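Local atomic coordinates of SVS_variant_AS1 (Streptomyces sp. CWA1, PDB entry 6TJA), a protein that probably cyclises geranylgeranyl diphosphate to the diterpene spiroviolene, as an engineered ancestral relative of a bacterial class I terpene cyclase. Residues H26-R31 / H55-F60; R31-I36 / W50-H55; R135-F140 / F192-I197. One frame throughout, in Å; residues are numbered along the deposited sequence.

Interaction 1 (H26-R31 / H55-F60)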
loop_
_atom_site.group_PDB
_atom_site.type_symbol
_atom_site.label_atom_id
_atom_site.label_comp_id
_atom_site.label_asym_id
_atom_site.label_seq_id
_atom_site.Cartn_x
_atom_site.Cartn_y
_atom_site.Cartn_z
ATOM N N HIS A 26 24.838 -20.738 6.192
ATOM C CA HIS A 26 24.568 -22.205 6.072
ATOM C C HIS A 26 23.669 -22.664 7.225
ATOM O O HIS A 26 22.790 -23.462 6.984
ATOM C CB HIS A 26 25.876 -23.017 5.962
ATOM C CG HIS A 26 26.723 -22.608 4.789
ATOM N ND1 HIS A 26 27.995 -22.049 4.937
ATOM C CD2 HIS A 26 26.477 -22.623 3.455
ATOM C CE1 HIS A 26 28.501 -21.786 3.739
ATOM N NE2 HIS A 26 27.589 -22.118 2.816
ATOM N N GLU A 27 23.867 -22.161 8.434
ATOM C CA GLU A 27 23.025 -22.511 9.605
ATOM C C GLU A 27 21.593 -22.018 9.340
ATOM O O GLU A 27 20.639 -22.753 9.663
ATOM C CB GLU A 27 23.582 -21.900 10.895
ATOM C CG GLU A 27 24.867 -22.556 11.404
ATOM C CD GLU A 27 26.172 -22.166 10.722
ATOM O OE1 GLU A 27 26.156 -21.263 9.854
ATOM O OE2 GLU A 27 27.216 -22.777 11.053
ATOM N N VAL A 28 21.442 -20.810 8.788
ATOM C CA VAL A 28 20.101 -20.220 8.517
ATOM C C VAL A 28 19.451 -20.988 7.366
ATOM O O VAL A 28 18.287 -21.292 7.480
ATOM C CB VAL A 28 20.177 -18.703 8.259
ATOM C CG1 VAL A 28 18.908 -18.174 7.619
ATOM C CG2 VAL A 28 20.451 -17.995 9.568
ATOM N N GLU A 29 20.185 -21.322 6.314
ATOM C CA GLU A 29 19.626 -22.078 5.163
ATOM C C GLU A 29 19.059 -23.427 5.644
ATOM O O GLU A 29 18.032 -23.880 5.095
ATOM C CB GLU A 29 20.686 -22.269 4.083
ATOM C CG GLU A 29 20.101 -22.724 2.760
ATOM C CD GLU A 29 21.088 -23.295 1.756
ATOM O OE1 GLU A 29 22.309 -22.990 1.870
ATOM O OE2 GLU A 29 20.630 -24.052 0.857
ATOM N N LYS A 30 19.695 -24.072 6.621
ATOM C CA LYS A 30 19.277 -25.417 7.084
ATOM C C LYS A 30 17.891 -25.253 7.711
ATOM O O LYS A 30 16.967 -25.960 7.311
ATOM C CB LYS A 30 20.269 -25.994 8.099
ATOM C CG LYS A 30 20.754 -27.401 7.806
ATOM C CD LYS A 30 20.982 -28.250 9.046
ATOM C CE LYS A 30 21.331 -29.684 8.691
ATOM N NZ LYS A 30 21.916 -30.418 9.838
ATOM N N ARG A 31 17.758 -24.304 8.632
ATOM C CA ARG A 31 16.466 -23.986 9.293
ATOM C C ARG A 31 15.428 -23.611 8.232
ATOM O O ARG A 31 14.261 -24.038 8.379
ATOM C CB ARG A 31 16.697 -22.915 10.355
ATOM C CG ARG A 31 17.630 -23.391 11.463
ATOM C CD ARG A 31 17.994 -22.261 12.402
ATOM N NE ARG A 31 16.828 -21.728 13.090
ATOM C CZ ARG A 31 16.823 -20.616 13.825
ATOM N NH1 ARG A 31 17.909 -19.866 13.948
ATOM N NH2 ARG A 31 15.717 -20.249 14.435
ATOM N N HIS A 55 17.796 -20.816 -3.336
ATOM C CA HIS A 55 18.821 -20.439 -2.327
ATOM C C HIS A 55 18.501 -19.040 -1.815
ATOM O O HIS A 55 19.349 -18.149 -1.936
ATOM C CB HIS A 55 20.245 -20.465 -2.896
ATOM C CG HIS A 55 20.640 -21.774 -3.471
ATOM N ND1 HIS A 55 21.070 -22.819 -2.681
ATOM C CD2 HIS A 55 20.643 -22.216 -4.746
ATOM C CE1 HIS A 55 21.339 -23.854 -3.444
ATOM N NE2 HIS A 55 21.082 -23.510 -4.720
ATOM N N SER A 56 17.295 -18.839 -1.298
ATOM C CA SER A 56 16.870 -17.494 -0.869
ATOM C C SER A 56 17.614 -17.100 0.412
ATOM O O SER A 56 17.751 -15.901 0.654
ATOM C CB SER A 56 15.392 -17.425 -0.762
ATOM O OG SER A 56 14.832 -17.593 -2.059
ATOM N N ALA A 57 18.134 -18.050 1.189
ATOM C CA ALA A 57 18.900 -17.739 2.422
ATOM C C ALA A 57 20.256 -17.160 2.018
ATOM O O ALA A 57 20.653 -16.149 2.569
ATOM C CB ALA A 57 19.031 -18.958 3.293
ATOM N N ASP A 58 20.862 -17.693 0.971
ATOM C CA ASP A 58 22.096 -17.128 0.368
ATOM C C ASP A 58 21.789 -15.691 -0.082
ATOM O O ASP A 58 22.585 -14.773 0.187
ATOM C CB ASP A 58 22.595 -18.001 -0.794
ATOM C CG ASP A 58 24.004 -17.672 -1.271
ATOM O OD1 ASP A 58 24.969 -18.215 -0.653
ATOM O OD2 ASP A 58 24.135 -16.876 -2.240
ATOM N N PHE A 59 20.668 -15.520 -0.781
ATOM C CA PHE A 59 20.213 -14.215 -1.317
ATOM C C PHE A 59 20.160 -13.204 -0.165
ATOM O O PHE A 59 20.864 -12.213 -0.256
ATOM C CB PHE A 59 18.886 -14.383 -2.055
ATOM C CG PHE A 59 18.293 -13.109 -2.576
ATOM C CD1 PHE A 59 18.632 -12.647 -3.827
ATOM C CD2 PHE A 59 17.388 -12.392 -1.815
ATOM C CE1 PHE A 59 18.071 -11.475 -4.313
ATOM C CE2 PHE A 59 16.811 -11.235 -2.314
ATOM C CZ PHE A 59 17.172 -10.766 -3.554
ATOM N N PHE A 60 19.356 -13.415 0.877
ATOM C CA PHE A 60 19.091 -12.335 1.850
ATOM C C PHE A 60 20.227 -12.223 2.877
ATOM O O PHE A 60 20.353 -11.136 3.450
ATOM C CB PHE A 60 17.730 -12.460 2.523
ATOM C CG PHE A 60 17.257 -11.115 3.034
ATOM C CD1 PHE A 60 16.919 -10.110 2.143
ATOM C CD2 PHE A 60 17.218 -10.837 4.386
ATOM C CE1 PHE A 60 16.540 -8.856 2.595
ATOM C CE2 PHE A 60 16.784 -9.603 4.835
ATOM C CZ PHE A 60 16.439 -8.620 3.942
#

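Interaction 2 (R31-I36 / W50-H55)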
loop_
_atom_site.group_PDB
_atom_site.type_symbol
_atom_site.label_atom_id
_atom_site.label_comp_id
_atom_site.label_asym_id
_atom_site.label_seq_id
_atom_site.Cartn_x
_atom_site.Cartn_y
_atom_site.Cartn_z
ATOM N N ARG A 31 17.758 -24.304 8.632
ATOM C CA ARG A 31 16.466 -23.986 9.293
ATOM C C ARG A 31 15.428 -23.611 8.232
ATOM O O ARG A 31 14.261 -24.038 8.379
ATOM C CB ARG A 31 16.697 -22.915 10.355
ATOM C CG ARG A 31 17.630 -23.391 11.463
ATOM C CD ARG A 31 17.994 -22.261 12.402
ATOM N NE ARG A 31 16.828 -21.728 13.090
ATOM C CZ ARG A 31 16.823 -20.616 13.825
ATOM N NH1 ARG A 31 17.909 -19.866 13.948
ATOM N NH2 ARG A 31 15.717 -20.249 14.435
ATOM N N ALA A 32 15.833 -22.878 7.181
ATOM C CA ALA A 32 14.931 -22.410 6.100
ATOM C C ALA A 32 14.394 -23.623 5.333
ATOM O O ALA A 32 13.180 -23.695 5.097
ATOM C CB ALA A 32 15.644 -21.435 5.194
ATOM N N VAL A 33 15.258 -24.571 5.054
ATOM C CA VAL A 33 14.906 -25.776 4.366
ATOM C C VAL A 33 13.949 -26.592 5.200
ATOM O O VAL A 33 13.039 -27.144 4.666
ATOM C CB VAL A 33 16.131 -26.593 4.003
ATOM C CG1 VAL A 33 15.717 -27.945 3.498
ATOM C CG2 VAL A 33 16.936 -25.872 2.957
ATOM N N GLU A 34 14.129 -26.647 6.503
ATOM C CA GLU A 34 13.179 -27.400 7.287
ATOM C C GLU A 34 11.836 -26.722 7.375
ATOM O O GLU A 34 10.844 -27.365 7.278
ATOM C CB GLU A 34 13.691 -27.964 8.629
ATOM C CG GLU A 34 14.492 -27.085 9.554
ATOM C CD GLU A 34 15.571 -27.826 10.367
ATOM O OE1 GLU A 34 16.039 -28.913 9.969
ATOM O OE2 GLU A 34 15.989 -27.305 11.408
ATOM N N TRP A 35 11.815 -25.418 7.545
ATOM C CA TRP A 35 10.537 -24.641 7.571
ATOM C C TRP A 35 9.742 -24.890 6.287
ATOM O O TRP A 35 8.499 -25.047 6.388
ATOM C CB TRP A 35 10.785 -23.145 7.742
ATOM C CG TRP A 35 9.566 -22.281 7.669
ATOM C CD1 TRP A 35 8.795 -21.861 8.714
ATOM C CD2 TRP A 35 9.005 -21.685 6.489
ATOM N NE1 TRP A 35 7.797 -21.042 8.259
ATOM C CE2 TRP A 35 7.901 -20.916 6.900
ATOM C CE3 TRP A 35 9.361 -21.676 5.140
ATOM C CZ2 TRP A 35 7.130 -20.180 6.004
ATOM C CZ3 TRP A 35 8.615 -20.931 4.254
ATOM C CH2 TRP A 35 7.506 -20.200 4.680
ATOM N N ILE A 36 10.437 -24.867 5.146
ATOM C CA ILE A 36 9.847 -25.020 3.786
ATOM C C ILE A 36 9.109 -26.358 3.725
ATOM O O ILE A 36 7.959 -26.342 3.267
ATOM C CB ILE A 36 10.909 -24.901 2.672
ATOM C CG1 ILE A 36 11.463 -23.481 2.563
ATOM C CG2 ILE A 36 10.354 -25.360 1.338
ATOM C CD1 ILE A 36 12.634 -23.353 1.606
ATOM N N TRP A 50 12.244 -27.024 -6.044
ATOM C CA TRP A 50 12.282 -25.748 -6.814
ATOM C C TRP A 50 12.529 -24.582 -5.841
ATOM O O TRP A 50 13.456 -23.786 -6.087
ATOM C CB TRP A 50 11.019 -25.531 -7.658
ATOM C CG TRP A 50 11.170 -24.357 -8.573
ATOM C CD1 TRP A 50 11.679 -24.361 -9.841
ATOM C CD2 TRP A 50 10.861 -22.983 -8.267
ATOM N NE1 TRP A 50 11.695 -23.089 -10.351
ATOM C CE2 TRP A 50 11.201 -22.221 -9.409
ATOM C CE3 TRP A 50 10.329 -22.323 -7.148
ATOM C CZ2 TRP A 50 11.025 -20.833 -9.454
ATOM C CZ3 TRP A 50 10.160 -20.954 -7.190
ATOM C CH2 TRP A 50 10.516 -20.221 -8.327
ATOM N N VAL A 51 11.772 -24.519 -4.743
ATOM C CA VAL A 51 11.856 -23.391 -3.772
ATOM C C VAL A 51 13.226 -23.427 -3.063
ATOM O O VAL A 51 13.890 -22.374 -2.978
ATOM C CB VAL A 51 10.662 -23.418 -2.796
ATOM C CG1 VAL A 51 10.789 -22.344 -1.724
ATOM C CG2 VAL A 51 9.332 -23.251 -3.542
ATOM N N ILE A 52 13.660 -24.600 -2.595
ATOM C CA ILE A 52 14.997 -24.800 -1.954
ATOM C C ILE A 52 16.086 -24.269 -2.906
ATOM O O ILE A 52 16.955 -23.490 -2.473
ATOM C CB ILE A 52 15.149 -26.284 -1.567
ATOM C CG1 ILE A 52 14.278 -26.608 -0.353
ATOM C CG2 ILE A 52 16.602 -26.682 -1.331
ATOM C CD1 ILE A 52 14.163 -28.086 -0.079
ATOM N N ALA A 53 15.981 -24.612 -4.181
ATOM C CA ALA A 53 16.971 -24.312 -5.235
ATOM C C ALA A 53 17.002 -22.813 -5.568
ATOM O O ALA A 53 17.938 -22.393 -6.270
ATOM C CB ALA A 53 16.663 -25.141 -6.478
ATOM N N THR A 54 16.035 -21.997 -5.126
ATOM C CA THR A 54 16.197 -20.515 -5.212
ATOM C C THR A 54 17.421 -20.076 -4.389
ATOM O O THR A 54 18.010 -19.072 -4.784
ATOM C CB THR A 54 14.969 -19.717 -4.758
ATOM O OG1 THR A 54 14.719 -19.971 -3.369
ATOM C CG2 THR A 54 13.753 -20.014 -5.613
ATOM N N HIS A 55 17.796 -20.816 -3.336
ATOM C CA HIS A 55 18.821 -20.439 -2.327
ATOM C C HIS A 55 18.501 -19.040 -1.815
ATOM O O HIS A 55 19.349 -18.149 -1.936
ATOM C CB HIS A 55 20.245 -20.465 -2.896
ATOM C CG HIS A 55 20.640 -21.774 -3.471
ATOM N ND1 HIS A 55 21.070 -22.819 -2.681
ATOM C CD2 HIS A 55 20.643 -22.216 -4.746
ATOM C CE1 HIS A 55 21.339 -23.854 -3.444
ATOM N NE2 HIS A 55 21.082 -23.510 -4.720
#

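Interaction 3 (R135-F140 / F192-I197)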
loop_
_atom_site.group_PDB
_atom_site.type_symbol
_atom_site.label_atom_id
_atom_site.label_comp_id
_atom_site.label_asym_id
_atom_site.label_seq_id
_atom_site.Cartn_x
_atom_site.Cartn_y
_atom_site.Cartn_z
ATOM N N ARG A 135 3.980 -13.561 11.915
ATOM C CA ARG A 135 4.006 -13.784 13.384
ATOM C C ARG A 135 5.454 -13.573 13.857
ATOM O O ARG A 135 5.686 -12.830 14.849
ATOM C CB ARG A 135 3.461 -15.178 13.717
ATOM C CG ARG A 135 3.488 -15.500 15.209
ATOM C CD ARG A 135 3.321 -16.976 15.538
ATOM N NE ARG A 135 4.157 -17.845 14.704
ATOM C CZ ARG A 135 5.488 -17.983 14.790
ATOM N NH1 ARG A 135 6.202 -17.295 15.676
ATOM N NH2 ARG A 135 6.100 -18.817 13.963
ATOM N N ARG A 136 6.405 -14.143 13.124
ATOM C CA ARG A 136 7.847 -13.923 13.392
ATOM C C ARG A 136 8.143 -12.417 13.397
ATOM O O ARG A 136 8.771 -11.947 14.355
ATOM C CB ARG A 136 8.686 -14.694 12.371
ATOM C CG ARG A 136 8.617 -16.202 12.560
ATOM C CD ARG A 136 9.178 -16.992 11.401
ATOM N NE ARG A 136 8.948 -18.434 11.567
ATOM C CZ ARG A 136 9.846 -19.319 11.989
ATOM N NH1 ARG A 136 11.079 -18.974 12.318
ATOM N NH2 ARG A 136 9.499 -20.577 12.090
ATOM N N PHE A 137 7.714 -11.673 12.376
ATOM C CA PHE A 137 8.053 -10.234 12.220
ATOM C C PHE A 137 7.509 -9.479 13.419
ATOM O O PHE A 137 8.189 -8.586 13.887
ATOM C CB PHE A 137 7.499 -9.655 10.921
ATOM C CG PHE A 137 8.245 -10.042 9.672
ATOM C CD1 PHE A 137 9.304 -10.929 9.709
ATOM C CD2 PHE A 137 7.858 -9.531 8.450
ATOM C CE1 PHE A 137 9.987 -11.264 8.549
ATOM C CE2 PHE A 137 8.553 -9.847 7.297
ATOM C CZ PHE A 137 9.621 -10.708 7.350
ATOM N N ARG A 138 6.332 -9.849 13.910
ATOM C CA ARG A 138 5.687 -9.152 15.053
ATOM C C ARG A 138 6.368 -9.558 16.368
ATOM O O ARG A 138 6.284 -8.777 17.292
ATOM C CB ARG A 138 4.188 -9.469 15.119
ATOM C CG ARG A 138 3.387 -8.871 13.970
ATOM C CD ARG A 138 1.887 -8.875 14.199
ATOM N NE ARG A 138 1.276 -8.068 13.159
ATOM C CZ ARG A 138 0.799 -8.517 11.987
ATOM N NH1 ARG A 138 0.820 -9.808 11.681
ATOM N NH2 ARG A 138 0.260 -7.648 11.147
ATOM N N SER A 139 7.002 -10.730 16.444
ATOM C CA SER A 139 7.677 -11.227 17.680
ATOM C C SER A 139 8.882 -10.339 18.013
ATOM O O SER A 139 9.091 -10.125 19.201
ATOM C CB SER A 139 8.069 -12.692 17.606
ATOM O OG SER A 139 9.113 -12.923 16.661
ATOM N N PHE A 140 9.601 -9.778 17.029
ATOM C CA PHE A 140 10.833 -8.996 17.337
ATOM C C PHE A 140 10.945 -7.664 16.581
ATOM O O PHE A 140 11.811 -6.874 16.983
ATOM C CB PHE A 140 12.088 -9.844 17.117
ATOM C CG PHE A 140 12.069 -10.699 15.880
ATOM C CD1 PHE A 140 12.161 -12.076 15.982
ATOM C CD2 PHE A 140 11.967 -10.122 14.634
ATOM C CE1 PHE A 140 12.141 -12.876 14.857
ATOM C CE2 PHE A 140 11.952 -10.923 13.504
ATOM C CZ PHE A 140 12.039 -12.297 13.620
ATOM N N PHE A 192 13.521 -4.931 0.480
ATOM C CA PHE A 192 14.355 -3.869 1.079
ATOM C C PHE A 192 13.759 -3.449 2.431
ATOM O O PHE A 192 14.529 -3.094 3.368
ATOM C CB PHE A 192 14.566 -2.768 0.036
ATOM C CG PHE A 192 15.644 -3.108 -0.965
ATOM C CD1 PHE A 192 16.976 -3.114 -0.592
ATOM C CD2 PHE A 192 15.343 -3.495 -2.249
ATOM C CE1 PHE A 192 17.982 -3.426 -1.495
ATOM C CE2 PHE A 192 16.346 -3.816 -3.156
ATOM C CZ PHE A 192 17.665 -3.768 -2.779
ATOM N N ALA A 193 12.437 -3.538 2.576
ATOM C CA ALA A 193 11.735 -3.127 3.817
ATOM C C ALA A 193 12.003 -4.159 4.923
ATOM O O ALA A 193 11.618 -3.875 6.039
ATOM C CB ALA A 193 10.234 -2.968 3.588
ATOM N N MET A 194 12.590 -5.324 4.621
ATOM C CA MET A 194 12.997 -6.321 5.653
ATOM C C MET A 194 14.414 -6.060 6.195
ATOM O O MET A 194 14.784 -6.756 7.139
ATOM C CB MET A 194 12.978 -7.738 5.094
ATOM C CG MET A 194 11.624 -8.194 4.657
ATOM S SD MET A 194 11.706 -9.943 4.393
ATOM C CE MET A 194 12.694 -10.084 2.908
ATOM N N LEU A 195 15.179 -5.114 5.682
ATOM C CA LEU A 195 16.518 -4.832 6.185
ATOM C C LEU A 195 16.546 -4.502 7.673
ATOM O O LEU A 195 17.274 -5.065 8.404
ATOM C CB LEU A 195 17.205 -3.738 5.387
ATOM C CG LEU A 195 17.770 -4.006 4.002
ATOM C CD1 LEU A 195 18.134 -2.777 3.201
ATOM C CD2 LEU A 195 18.907 -4.999 4.007
ATOM N N GLU A 196 15.694 -3.591 8.071
ATOM C CA GLU A 196 15.518 -3.130 9.414
ATOM C C GLU A 196 15.162 -4.243 10.364
ATOM O O GLU A 196 15.567 -4.261 11.477
ATOM C CB GLU A 196 14.322 -2.216 9.386
ATOM C CG GLU A 196 14.622 -0.796 9.589
ATOM C CD GLU A 196 13.413 -0.059 10.001
ATOM O OE1 GLU A 196 12.540 0.159 9.193
ATOM O OE2 GLU A 196 13.361 0.323 11.143
ATOM N N ILE A 197 14.323 -5.127 9.883
ATOM C CA ILE A 197 13.805 -6.302 10.637
ATOM C C ILE A 197 14.961 -7.292 10.838
ATOM O O ILE A 197 15.094 -7.822 11.946
ATOM C CB ILE A 197 12.570 -6.894 9.929
ATOM C CG1 ILE A 197 11.425 -5.868 9.897
ATOM C CG2 ILE A 197 12.140 -8.186 10.590
ATOM C CD1 ILE A 197 10.205 -6.325 9.163
#

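Interaction 1 (H26-R31 / H55-F60)
The carboxylate of Glu29 comes to the imidazole of His55 at the ring's edge, close to the ring plane, with its own plane turned 80° against it. OE2 of Glu29 is 3.8 Å from ND1 of His55, which is too long for a hydrogen bond, so this is a loose polar approach and the charge on the histidine cannot be read from it. One face of the imidazole has the carbonyl oxygen of Ile52 above it, displaced from the centre to the rim. Glu29 reaches that edge with CG anti to its backbone N (chi1 -166°) and an extended chain beyond.

The closer packing is made by Ala57. Its methyl points at helix 25-38 and lies against the backbone of Glu29, with CB of Ala57 3.7 Å from CA of Glu29 and 3.8 Å from CB of the same residue. Val28, also buried, stands a little farther off, its CG1 4.4 Å from CB of Ala57. With no larger side chain in between, the CA atoms of Glu29 and Ala57 come within 5.2 Å of each other.

His55 takes positive phi, 51°, as the chain leaves one helix, and it is also the N-cap position of the next, helix 56-61. On that helix Ser56 and Phe60 touch helix 70-91, while Phe59 meets Trp308 of helix 289-309. Ala57 thus seats a short helix against helix 25-38, the close packing of helices expected in the all-alpha fold of class I terpene synthases.

Interaction 2 (R31-I36 / W50-H55)
Val33 and Ile36 meet Val51 and Ile52 in a purely apolar helix-to-helix contact, in which helix 25-38 packs on the last part of helix 45-52, its centre about 18 Å from the centre of the chain. No hydrogen bond crosses it, and the 189 Å² buried between the segments comes from aliphatic branches.

Two points carry the packing. At the first, Val33 and Ile52 cross at about a right angle, and CG1 of the valine touches CD1 of the isoleucine at 3.9 Å. At the second, the terminal methyl of Ile36 reaches both partners: its CD1 is 3.9 Å from CG1 of Val51 and 4.1 Å from CG1 of Ile52. Ile36 gets there because CG1 is anti to the carbonyl carbon (chi1 -69°) and CD1 continues the chain in an extended form. Ile52 has nearly the same shape; its CB starts off to the side, but its end swings in to meet the other helix. The nearest backbones, at Val33 and Ile52, stay 6.4 Å apart between CA atoms, a spacing filled by the branches.

Just past the contact the chain turns. A type I turn runs from Ile52 to His55, and the hydroxyl of Thr54 donates to the carbonyl oxygen of Val51 over 2.6 Å from OG1 to O. Thr54 N donates to the same oxygen, so two bonds grip it. Beyond the pair, Tyr81 of helix 70-91 touches Ile36, and Met41 touches Val51.

With only methyl and methylene groups meeting, these two segments are held by shape and by exclusion of water, and no polar bond between them fixes how they are set against each other.

Interaction 3 (R135-F140 / F192-I197)
A Met-aromatic contact and an isoleucine that bridges two phenylalanines join helix 126-140 to the turn entering helix 195-199: Met194 meets Phe137, and Ile197 meets both Phe137 and Phe140. Both segments belong to the terpene synthase family 2 region, and three of the four side chains are buried in its all-helical fold.

Phe137 has CG anti to the carbonyl carbon (chi1 -76°), and with chi2 at 4° its CA lies almost in the ring plane. CD1 of Ile197 lies over one face of that ring, offset to the rim, 4.0 Å from CD2 of Phe137. Met194, bent at its last torsion, brings its sulfur in obliquely: SD is 3.7 Å from CZ of Phe137 and 5.0 Å from the ring centroid. The other branch of Ile197 serves both rings, since CG2 is 4.0 Å from CD1 of Phe137 and also 4.0 Å from CE2 of Phe140, which it meets at the ring edge. Replacing Phe137 by alanine removes the ring, which would probably open a gap beside Ile197 CD1 and leave the Met194 sulfur without its aromatic partner on this helix.

Phe149 of helix 143-169 adds an edge-to-face ring partner to Phe137 and touches Met194 as well.

Phe140 sits in the crowded position, with CG between the backbone N and the carbonyl carbon (chi1 42°). This folds its ring back over its own helix, where the carbonyl oxygen of Arg136 stands 3.3 Å above the ring centre while accepting a hydrogen bond from Ser139 OG.

Interactions 1 and 2 lie side by side, their centres about 8 Å apart, and share helix 25-38: its first half meets helix 56-61, its second half helix 45-52, so successive helices fold back on one N-terminal helix. Interaction 2 is the shorter-range closure, lying within the span of interaction 1. Interaction 3 follows later in the chain, its centre about 16 Å from that of interaction 1 and 19 Å from that of interaction 2. Phe60 CZ touches Met194 CB at 3.8 Å, and Trp35 CD1 lies 3.7 Å from Arg136 NH2. Side chains from all three contacts touch helix 70-91, which thereby ties the N-terminal helices to the later helices of the cyclase fold.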